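Importin subunit beta-1 (Saccharomyces cerevisiae, PDB 5OWU) carries proteins into the nucleus together with importin alpha, the adaptor subunit that recognises the classical nuclear localization signal of the cargo. Local coordinates at residues L173-I184 with A204-N215; K195-N203 with A232-A243. All coordinates share one frame; numbering follows the deposited sequence.

Contact 1: L173-I184 with A204-N215; sequences LVSSSNNILIAI and ALADSLIFIKNN
Asn-215 reaches across to Ser-177 and Asn-178 with a side chain that meets something at every atom. Its CB lies 3.7 Å from CD1 of Leu-181, and the same methyl presses still closer on CG, so the root of the amide rests on a leucine. Beyond CG the two ends part. OD1 sits 2.8 Å from OG of Ser-177, a hydroxyl that also has the carbonyl of Val-174 within reach. ND2 donates to OD1 of Asn-178 over 2.8 Å; the donor lies in the plane of that carbonyl, the two amide planes stand 82° apart, and the bond is bent to 134° at the hydrogen. ND2 has a further acceptor in Glu-221, and OD1 of Asn-178 a further donor in Arg-218. These polar groups tie the start of helix 177-188 to helix 213-216, just beyond HEAT repeat 5. Within the repeat, segments 177-184 and 204-208 run antiparallel, their axes 10.4 Å apart. Between them the packing is aliphatic: CD2 of Leu-181 touches CD1 of Leu-205 at 3.6 Å, and Ile-184 divides its branches between neighbouring residues, CD1 on CB of Ala-204 and CG2 on CB of Leu-205. Before the first helix, Leu-173 lays CD1 over the centre of the Phe-211 ring, 4.1 Å from the centroid, a CH-pi contact; the ring's turn about CB-CG (chi2 -76°) presents that face.

Contact 2: K195-N203 with A232-A243; sequences KAVRLAALN and ATQAEDIEVQAA
Lys-195 opens the contact with a salt bridge to Asp-237, its extended chain carrying NZ to 2.7 Å from OD1. The ammonium approaches on the anti side of that oxygen, 25° out of the carboxylate plane, while OD2 accepts from the backbone N of Val-240 at 2.9 Å and so caps helix 238-255. With CG anti to its own N (chi1 177°), Asp-237 serves one partner with each oxygen. Cutting the side chain back to an alanine is likely to cost Lys-195 its countercharge and the N of Val-240 its capping acceptor. One turn on, Arg-198 bends at chi3 (88°) and slides its guanidinium beneath CG1 of Val-240, 4.1 Å above one face and offset toward the rim. Its charge is matched by Glu-231, and NE bonds to the carbonyl of Ala-188. Leu-199 lays CD2 against the carbonyl O of Glu-239 and, at 3.7 Å, CB of Ala-243. Leu-202 meets that same CB through its own CB, and its CD1 touches CG1 of Val-240 at 4.0 Å. At Asn-203 a water donates both to OD1 and to the carbonyl of Ala-243. Segment 195-203 of HEAT repeat 5 runs nearly parallel to 238-243 of HEAT repeat 6, and Ala-232 of helix 219-233 sets CB against NH2 of Arg-198 and the tip of Leu-202; Val-197 and Ala-200 pack on helix 149-165, Ile-238 and Gln-241 on helix 280-306.

Contacts 1 and 2 have centres about 18 Å apart and share helix 195-208, contact 2 using its first part and contact 1 its last. Along the chain their segments alternate: 173-184, 195-203, 204-215, 232-243. Contact 1 joins the two helices of HEAT repeat 5 as an antiparallel pair, whereas contact 2 joins that repeat to HEAT repeat 6 through the nearly parallel segments 195-203 and 238-243. They meet directly where CG2 of Ile-184 packs 3.2 Å from O of Ala-201. One helix therefore takes part both in packing within a repeat and in stacking between repeats, the arrangement by which HEAT repeats build the continuous superhelix of importin beta.

Contact 1: L173-I184 with A204-N215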
loop_
_atom_site.group_PDB
_atom_site.type_symbol
_atom_site.label_atom_id
_atom_site.label_comp_id
_atom_site.label_asym_id
_atom_site.label_seq_id
_atom_site.Cartn_x
_atom_site.Cartn_y
_atom_site.Cartn_z
ATOM N N LEU A 173 -1.163 -12.906 -23.593
ATOM C CA LEU A 173 -2.367 -12.837 -24.409
ATOM C C LEU A 173 -2.240 -11.858 -25.568
ATOM O O LEU A 173 -3.230 -11.608 -26.264
ATOM C CB LEU A 173 -3.564 -12.454 -23.540
ATOM C CG LEU A 173 -3.971 -13.482 -22.489
ATOM C CD1 LEU A 173 -5.080 -12.916 -21.636
ATOM C CD2 LEU A 173 -4.405 -14.791 -23.139
ATOM N N VAL A 174 -1.054 -11.294 -25.800
ATOM C CA VAL A 174 -0.912 -10.309 -26.871
ATOM C C VAL A 174 -1.385 -10.902 -28.196
ATOM O O VAL A 174 -2.182 -10.294 -28.924
ATOM C CB VAL A 174 0.542 -9.803 -26.952
ATOM C CG1 VAL A 174 1.512 -10.920 -27.339
ATOM C CG2 VAL A 174 0.649 -8.648 -27.925
ATOM N N SER A 175 -0.955 -12.126 -28.495
ATOM C CA SER A 175 -1.232 -12.712 -29.799
ATOM C C SER A 175 -2.720 -12.967 -30.027
ATOM O O SER A 175 -3.132 -13.133 -31.180
ATOM C CB SER A 175 -0.436 -14.010 -29.961
ATOM O OG SER A 175 -0.725 -14.919 -28.919
ATOM N N SER A 176 -3.533 -12.980 -28.969
ATOM C CA SER A 176 -4.973 -13.185 -29.085
ATOM C C SER A 176 -5.775 -11.888 -28.988
ATOM O O SER A 176 -7.009 -11.927 -29.105
ATOM C CB SER A 176 -5.452 -14.157 -27.999
ATOM O OG SER A 176 -4.752 -15.392 -28.048
ATOM N N SER A 177 -5.110 -10.742 -28.806
ATOM C CA SER A 177 -5.827 -9.514 -28.463
ATOM C C SER A 177 -6.921 -9.198 -29.483
ATOM O O SER A 177 -8.063 -8.887 -29.109
ATOM C CB SER A 177 -4.840 -8.351 -28.327
ATOM O OG SER A 177 -4.072 -8.168 -29.500
ATOM N N ASN A 178 -6.604 -9.298 -30.776
ATOM C CA ASN A 178 -7.611 -8.999 -31.792
ATOM C C ASN A 178 -8.919 -9.709 -31.454
ATOM O O ASN A 178 -9.955 -9.071 -31.224
ATOM C CB ASN A 178 -7.115 -9.406 -33.187
ATOM C CG ASN A 178 -5.953 -8.557 -33.682
ATOM O OD1 ASN A 178 -5.701 -7.462 -33.183
ATOM N ND2 ASN A 178 -5.253 -9.059 -34.693
ATOM N N ASN A 179 -8.864 -11.039 -31.332
ATOM C CA ASN A 179 -10.096 -11.799 -31.144
ATOM C C ASN A 179 -10.714 -11.513 -29.784
ATOM O O ASN A 179 -11.942 -11.396 -29.663
ATOM C CB ASN A 179 -9.816 -13.288 -31.313
ATOM C CG ASN A 179 -9.607 -13.666 -32.754
ATOM O OD1 ASN A 179 -10.309 -13.169 -33.631
ATOM N ND2 ASN A 179 -8.632 -14.531 -33.014
ATOM N N ILE A 180 -9.879 -11.343 -28.759
ATOM C CA ILE A 180 -10.418 -10.976 -27.455
ATOM C C ILE A 180 -11.255 -9.715 -27.601
ATOM O O ILE A 180 -12.432 -9.678 -27.216
ATOM C CB ILE A 180 -9.279 -10.810 -26.431
ATOM C CG1 ILE A 180 -8.640 -12.173 -26.154
ATOM C CG2 ILE A 180 -9.783 -10.156 -25.130
ATOM C CD1 ILE A 180 -7.432 -12.119 -25.237
ATOM N N LEU A 181 -10.700 -8.700 -28.269
ATOM C CA LEU A 181 -11.443 -7.453 -28.393
ATOM C C LEU A 181 -12.721 -7.672 -29.178
ATOM O O LEU A 181 -13.793 -7.191 -28.780
ATOM C CB LEU A 181 -10.575 -6.374 -29.031
ATOM C CG LEU A 181 -9.625 -5.686 -28.049
ATOM C CD1 LEU A 181 -8.691 -4.754 -28.791
ATOM C CD2 LEU A 181 -10.390 -4.917 -26.960
ATOM N N ILE A 182 -12.656 -8.468 -30.250
ATOM C CA ILE A 182 -13.870 -8.692 -31.023
ATOM C C ILE A 182 -14.923 -9.308 -30.127
ATOM O O ILE A 182 -16.070 -8.848 -30.073
ATOM C CB ILE A 182 -13.595 -9.569 -32.257
ATOM C CG1 ILE A 182 -12.685 -8.836 -33.239
ATOM C CG2 ILE A 182 -14.899 -9.923 -32.950
ATOM C CD1 ILE A 182 -12.058 -9.743 -34.274
ATOM N N ALA A 183 -14.533 -10.324 -29.363
ATOM C CA ALA A 183 -15.520 -10.988 -28.529
ATOM C C ALA A 183 -16.050 -10.028 -27.471
ATOM O O ALA A 183 -17.257 -9.997 -27.196
ATOM C CB ALA A 183 -14.910 -12.241 -27.896
ATOM N N ILE A 184 -15.176 -9.192 -26.912
ATOM C CA ILE A 184 -15.607 -8.349 -25.803
ATOM C C ILE A 184 -16.471 -7.205 -26.310
ATOM O O ILE A 184 -17.579 -6.972 -25.811
ATOM C CB ILE A 184 -14.391 -7.839 -25.008
ATOM C CG1 ILE A 184 -13.788 -8.985 -24.187
ATOM C CG2 ILE A 184 -14.787 -6.668 -24.092
ATOM C CD1 ILE A 184 -12.547 -8.613 -23.421
ATOM N N ALA A 204 -14.926 -7.119 -18.500
ATOM C CA ALA A 204 -13.896 -7.873 -19.204
ATOM C C ALA A 204 -12.950 -6.946 -19.960
ATOM O O ALA A 204 -11.736 -7.168 -19.982
ATOM C CB ALA A 204 -14.548 -8.869 -20.157
ATOM N N LEU A 205 -13.486 -5.907 -20.595
ATOM C CA LEU A 205 -12.646 -4.975 -21.338
ATOM C C LEU A 205 -11.630 -4.319 -20.415
ATOM O O LEU A 205 -10.425 -4.244 -20.728
ATOM C CB LEU A 205 -13.525 -3.922 -22.017
ATOM C CG LEU A 205 -12.814 -2.897 -22.891
ATOM C CD1 LEU A 205 -12.033 -3.595 -24.001
ATOM C CD2 LEU A 205 -13.822 -1.898 -23.473
ATOM N N ALA A 206 -12.109 -3.838 -19.262
ATOM C CA ALA A 206 -11.210 -3.331 -18.234
ATOM C C ALA A 206 -10.130 -4.355 -17.908
ATOM O O ALA A 206 -8.942 -4.017 -17.842
ATOM C CB ALA A 206 -12.004 -2.965 -16.982
ATOM N N ASP A 207 -10.525 -5.622 -17.716
ATOM C CA ASP A 207 -9.536 -6.662 -17.423
ATOM C C ASP A 207 -8.532 -6.831 -18.557
ATOM O O ASP A 207 -7.379 -7.208 -18.318
ATOM C CB ASP A 207 -10.220 -8.009 -17.168
ATOM C CG ASP A 207 -10.992 -8.042 -15.861
ATOM O OD1 ASP A 207 -10.633 -7.303 -14.925
ATOM O OD2 ASP A 207 -11.964 -8.818 -15.776
ATOM N N SER A 208 -8.952 -6.581 -19.794
ATOM C CA SER A 208 -8.128 -6.876 -20.955
ATOM C C SER A 208 -7.144 -5.767 -21.292
ATOM O O SER A 208 -6.221 -6.004 -22.082
ATOM C CB SER A 208 -9.017 -7.099 -22.179
ATOM O OG SER A 208 -9.443 -5.850 -22.700
ATOM N N LEU A 209 -7.333 -4.565 -20.734
ATOM C CA LEU A 209 -6.611 -3.392 -21.230
ATOM C C LEU A 209 -5.096 -3.589 -21.302
ATOM O O LEU A 209 -4.445 -3.077 -22.221
ATOM C CB LEU A 209 -6.945 -2.179 -20.365
ATOM C CG LEU A 209 -8.392 -1.710 -20.535
ATOM C CD1 LEU A 209 -8.670 -0.542 -19.634
ATOM C CD2 LEU A 209 -8.723 -1.345 -21.979
ATOM N N ILE A 210 -4.503 -4.315 -20.355
ATOM C CA ILE A 210 -3.047 -4.429 -20.360
ATOM C C ILE A 210 -2.529 -5.280 -21.511
ATOM O O ILE A 210 -1.320 -5.276 -21.773
ATOM C CB ILE A 210 -2.553 -4.960 -18.994
ATOM C CG1 ILE A 210 -2.812 -3.893 -17.922
ATOM C CG2 ILE A 210 -1.066 -5.303 -19.029
ATOM C CD1 ILE A 210 -2.195 -4.159 -16.561
ATOM N N PHE A 211 -3.407 -5.973 -22.237
ATOM C CA PHE A 211 -2.989 -6.865 -23.313
ATOM C C PHE A 211 -3.286 -6.327 -24.705
ATOM O O PHE A 211 -3.105 -7.057 -25.684
ATOM C CB PHE A 211 -3.656 -8.228 -23.137
ATOM C CG PHE A 211 -3.295 -8.899 -21.855
ATOM C CD1 PHE A 211 -2.054 -9.491 -21.698
ATOM C CD2 PHE A 211 -4.186 -8.925 -20.799
ATOM C CE1 PHE A 211 -1.713 -10.107 -20.512
ATOM C CE2 PHE A 211 -3.851 -9.539 -19.610
ATOM C CZ PHE A 211 -2.611 -10.130 -19.468
ATOM N N ILE A 212 -3.708 -5.069 -24.832
ATOM C CA ILE A 212 -4.151 -4.556 -26.119
ATOM C C ILE A 212 -3.291 -3.380 -26.581
ATOM O O ILE A 212 -3.738 -2.575 -27.383
ATOM C CB ILE A 212 -5.647 -4.182 -26.080
ATOM C CG1 ILE A 212 -5.901 -2.958 -25.192
ATOM C CG2 ILE A 212 -6.474 -5.358 -25.558
ATOM C CD1 ILE A 212 -7.309 -2.401 -25.316
ATOM N N LYS A 213 -2.052 -3.277 -26.087
ATOM C CA LYS A 213 -1.160 -2.206 -26.536
ATOM C C LYS A 213 -1.092 -2.147 -28.057
ATOM O O LYS A 213 -1.241 -1.078 -28.662
ATOM C CB LYS A 213 0.243 -2.407 -25.961
ATOM C CG LYS A 213 0.305 -2.523 -24.448
ATOM C CD LYS A 213 1.194 -1.452 -23.825
ATOM C CE LYS A 213 1.747 -1.907 -22.478
ATOM N NZ LYS A 213 0.678 -2.367 -21.546
ATOM N N ASN A 214 -0.859 -3.296 -28.696
ATOM C CA ASN A 214 -0.728 -3.313 -30.147
ATOM C C ASN A 214 -1.989 -2.803 -30.826
ATOM O O ASN A 214 -1.906 -2.138 -31.864
ATOM C CB ASN A 214 -0.388 -4.725 -30.623
ATOM C CG ASN A 214 0.978 -5.182 -30.146
ATOM O OD1 ASN A 214 1.846 -4.363 -29.843
ATOM N ND2 ASN A 214 1.176 -6.492 -30.079
ATOM N N ASN A 215 -3.160 -3.076 -30.245
ATOM C CA ASN A 215 -4.405 -2.558 -30.805
ATOM C C ASN A 215 -4.530 -1.054 -30.576
ATOM O O ASN A 215 -4.959 -0.320 -31.472
ATOM C CB ASN A 215 -5.601 -3.285 -30.192
ATOM C CG ASN A 215 -5.511 -4.785 -30.344
ATOM O OD1 ASN A 215 -4.930 -5.474 -29.502
ATOM N ND2 ASN A 215 -6.093 -5.306 -31.419
#

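Contact 2: K195-N203 with A232-A243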
loop_
_atom_site.group_PDB
_atom_site.type_symbol
_atom_site.label_atom_id
_atom_site.label_comp_id
_atom_site.label_asym_id
_atom_site.label_seq_id
_atom_site.Cartn_x
_atom_site.Cartn_y
_atom_site.Cartn_z
ATOM N N LYS A 195 -28.454 -5.911 -20.039
ATOM C CA LYS A 195 -27.602 -5.133 -19.148
ATOM C C LYS A 195 -26.518 -6.006 -18.530
ATOM O O LYS A 195 -25.373 -5.567 -18.376
ATOM C CB LYS A 195 -28.443 -4.473 -18.057
ATOM C CG LYS A 195 -29.477 -3.495 -18.596
ATOM C CD LYS A 195 -30.218 -2.779 -17.474
ATOM C CE LYS A 195 -31.159 -1.709 -18.022
ATOM N NZ LYS A 195 -31.634 -0.760 -16.969
ATOM N N ALA A 196 -26.860 -7.243 -18.163
ATOM C CA ALA A 196 -25.852 -8.153 -17.631
ATOM C C ALA A 196 -24.733 -8.372 -18.640
ATOM O O ALA A 196 -23.552 -8.410 -18.271
ATOM C CB ALA A 196 -26.494 -9.484 -17.245
ATOM N N VAL A 197 -25.082 -8.488 -19.924
ATOM C CA VAL A 197 -24.076 -8.749 -20.948
ATOM C C VAL A 197 -23.190 -7.527 -21.152
ATOM O O VAL A 197 -21.966 -7.654 -21.253
ATOM C CB VAL A 197 -24.740 -9.196 -22.264
ATOM C CG1 VAL A 197 -23.696 -9.347 -23.370
ATOM C CG2 VAL A 197 -25.471 -10.522 -22.072
ATOM N N ARG A 198 -23.785 -6.328 -21.228
ATOM C CA ARG A 198 -22.978 -5.120 -21.375
ATOM C C ARG A 198 -22.053 -4.936 -20.183
ATOM O O ARG A 198 -20.891 -4.545 -20.344
ATOM C CB ARG A 198 -23.868 -3.888 -21.537
ATOM C CG ARG A 198 -24.613 -3.801 -22.851
ATOM C CD ARG A 198 -25.099 -2.380 -23.103
ATOM N NE ARG A 198 -24.097 -1.579 -23.800
ATOM C CZ ARG A 198 -24.229 -0.290 -24.091
ATOM N NH1 ARG A 198 -25.321 0.374 -23.739
ATOM N NH2 ARG A 198 -23.258 0.340 -24.738
ATOM N N LEU A 199 -22.552 -5.211 -18.976
ATOM C CA LEU A 199 -21.724 -5.104 -17.778
ATOM C C LEU A 199 -20.551 -6.064 -17.839
ATOM O O LEU A 199 -19.400 -5.676 -17.603
ATOM C CB LEU A 199 -22.552 -5.392 -16.525
ATOM C CG LEU A 199 -23.300 -4.241 -15.872
ATOM C CD1 LEU A 199 -24.115 -4.788 -14.715
ATOM C CD2 LEU A 199 -22.330 -3.165 -15.395
ATOM N N ALA A 200 -20.837 -7.340 -18.114
ATOM C CA ALA A 200 -19.781 -8.335 -18.229
ATOM C C ALA A 200 -18.773 -7.949 -19.302
ATOM O O ALA A 200 -17.565 -8.156 -19.134
ATOM C CB ALA A 200 -20.396 -9.703 -18.530
ATOM N N ALA A 201 -19.249 -7.396 -20.418
ATOM C CA ALA A 201 -18.350 -7.005 -21.496
ATOM C C ALA A 201 -17.438 -5.865 -21.059
ATOM O O ALA A 201 -16.227 -5.909 -21.282
ATOM C CB ALA A 201 -19.152 -6.612 -22.740
ATOM N N LEU A 202 -18.000 -4.835 -20.425
ATOM C CA LEU A 202 -17.180 -3.700 -20.012
ATOM C C LEU A 202 -16.190 -4.099 -18.920
ATOM O O LEU A 202 -15.025 -3.677 -18.940
ATOM C CB LEU A 202 -18.089 -2.559 -19.554
ATOM C CG LEU A 202 -18.952 -1.974 -20.677
ATOM C CD1 LEU A 202 -20.044 -1.090 -20.114
ATOM C CD2 LEU A 202 -18.103 -1.189 -21.655
ATOM N N ASN A 203 -16.627 -4.925 -17.969
ATOM C CA ASN A 203 -15.714 -5.414 -16.938
ATOM C C ASN A 203 -14.589 -6.246 -17.551
ATOM O O ASN A 203 -13.415 -6.098 -17.182
ATOM C CB ASN A 203 -16.495 -6.224 -15.903
ATOM C CG ASN A 203 -17.443 -5.364 -15.078
ATOM O OD1 ASN A 203 -17.224 -4.168 -14.906
ATOM N ND2 ASN A 203 -18.494 -5.978 -14.556
ATOM N N ALA A 232 -20.925 3.966 -24.114
ATOM C CA ALA A 232 -21.398 3.269 -22.922
ATOM C C ALA A 232 -21.498 4.201 -21.720
ATOM O O ALA A 232 -22.394 4.030 -20.884
ATOM C CB ALA A 232 -20.488 2.083 -22.594
ATOM N N THR A 233 -20.598 5.181 -21.596
ATOM C CA THR A 233 -20.711 6.111 -20.475
ATOM C C THR A 233 -21.961 6.964 -20.573
ATOM O O THR A 233 -22.419 7.487 -19.552
ATOM C CB THR A 233 -19.508 7.049 -20.386
ATOM O OG1 THR A 233 -19.495 7.918 -21.522
ATOM C CG2 THR A 233 -18.203 6.269 -20.299
ATOM N N GLN A 234 -22.512 7.139 -21.772
ATOM C CA GLN A 234 -23.767 7.871 -21.914
ATOM C C GLN A 234 -25.001 6.966 -21.897
ATOM O O GLN A 234 -26.107 7.447 -22.160
ATOM C CB GLN A 234 -23.749 8.698 -23.200
ATOM C CG GLN A 234 -22.483 9.538 -23.369
ATOM C CD GLN A 234 -22.261 10.492 -22.212
ATOM O OE1 GLN A 234 -23.054 11.405 -21.988
ATOM N NE2 GLN A 234 -21.178 10.281 -21.466
ATOM N N ALA A 235 -24.850 5.681 -21.574
ATOM C CA ALA A 235 -25.993 4.773 -21.556
ATOM C C ALA A 235 -26.969 5.143 -20.440
ATOM O O ALA A 235 -26.616 5.790 -19.452
ATOM C CB ALA A 235 -25.535 3.326 -21.380
ATOM N N GLU A 236 -28.221 4.704 -20.606
ATOM C CA GLU A 236 -29.264 5.067 -19.652
ATOM C C GLU A 236 -29.083 4.343 -18.324
ATOM O O GLU A 236 -29.334 4.921 -17.259
ATOM C CB GLU A 236 -30.647 4.764 -20.232
ATOM C CG GLU A 236 -31.001 5.570 -21.477
ATOM C CD GLU A 236 -30.976 7.071 -21.241
ATOM O OE1 GLU A 236 -30.282 7.783 -21.999
ATOM O OE2 GLU A 236 -31.646 7.539 -20.295
ATOM N N ASP A 237 -28.648 3.086 -18.360
ATOM C CA ASP A 237 -28.537 2.298 -17.140
ATOM C C ASP A 237 -27.301 2.712 -16.350
ATOM O O ASP A 237 -26.202 2.815 -16.904
ATOM C CB ASP A 237 -28.477 0.810 -17.463
ATOM C CG ASP A 237 -28.292 -0.034 -16.231
ATOM O OD1 ASP A 237 -29.310 -0.389 -15.605
ATOM O OD2 ASP A 237 -27.131 -0.327 -15.878
ATOM N N ILE A 238 -27.484 2.919 -15.043
ATOM C CA ILE A 238 -26.436 3.526 -14.228
ATOM C C ILE A 238 -25.289 2.552 -13.982
ATOM O O ILE A 238 -24.132 2.969 -13.861
ATOM C CB ILE A 238 -27.033 4.045 -12.905
ATOM C CG1 ILE A 238 -25.995 4.879 -12.148
ATOM C CG2 ILE A 238 -27.550 2.884 -12.045
ATOM C CD1 ILE A 238 -26.524 5.533 -10.884
ATOM N N GLU A 239 -25.577 1.253 -13.887
ATOM C CA GLU A 239 -24.501 0.279 -13.712
ATOM C C GLU A 239 -23.639 0.181 -14.965
ATOM O O GLU A 239 -22.410 0.050 -14.874
ATOM C CB GLU A 239 -25.085 -1.086 -13.347
ATOM C CG GLU A 239 -25.586 -1.170 -11.913
ATOM C CD GLU A 239 -26.364 -2.441 -11.635
ATOM O OE1 GLU A 239 -25.757 -3.534 -11.670
ATOM O OE2 GLU A 239 -27.586 -2.349 -11.389
ATOM N N VAL A 240 -24.265 0.244 -16.143
ATOM C CA VAL A 240 -23.506 0.278 -17.389
ATOM C C VAL A 240 -22.585 1.490 -17.402
ATOM O O VAL A 240 -21.399 1.386 -17.728
ATOM C CB VAL A 240 -24.461 0.274 -18.598
ATOM C CG1 VAL A 240 -23.718 0.587 -19.904
ATOM C CG2 VAL A 240 -25.151 -1.067 -18.705
ATOM N N GLN A 241 -23.121 2.659 -17.041
ATOM C CA GLN A 241 -22.293 3.855 -16.934
ATOM C C GLN A 241 -21.116 3.622 -15.997
ATOM O O GLN A 241 -19.967 3.916 -16.341
ATOM C CB GLN A 241 -23.133 5.037 -16.443
ATOM C CG GLN A 241 -24.115 5.578 -17.460
ATOM C CD GLN A 241 -24.883 6.778 -16.932
ATOM O OE1 GLN A 241 -25.098 6.909 -15.727
ATOM N NE2 GLN A 241 -25.290 7.665 -17.833
ATOM N N ALA A 242 -21.383 3.096 -14.801
ATOM C CA ALA A 242 -20.309 2.879 -13.834
ATOM C C ALA A 242 -19.213 1.998 -14.425
ATOM O O ALA A 242 -18.020 2.311 -14.323
ATOM C CB ALA A 242 -20.873 2.261 -12.553
ATOM N N ALA A 243 -19.603 0.896 -15.066
ATOM C CA ALA A 243 -18.614 0.022 -15.686
ATOM C C ALA A 243 -17.823 0.756 -16.764
ATOM O O ALA A 243 -16.589 0.640 -16.841
ATOM C CB ALA A 243 -19.311 -1.207 -16.268
HETATM O O HOH W 1 -15.426 -1.971 -15.839
#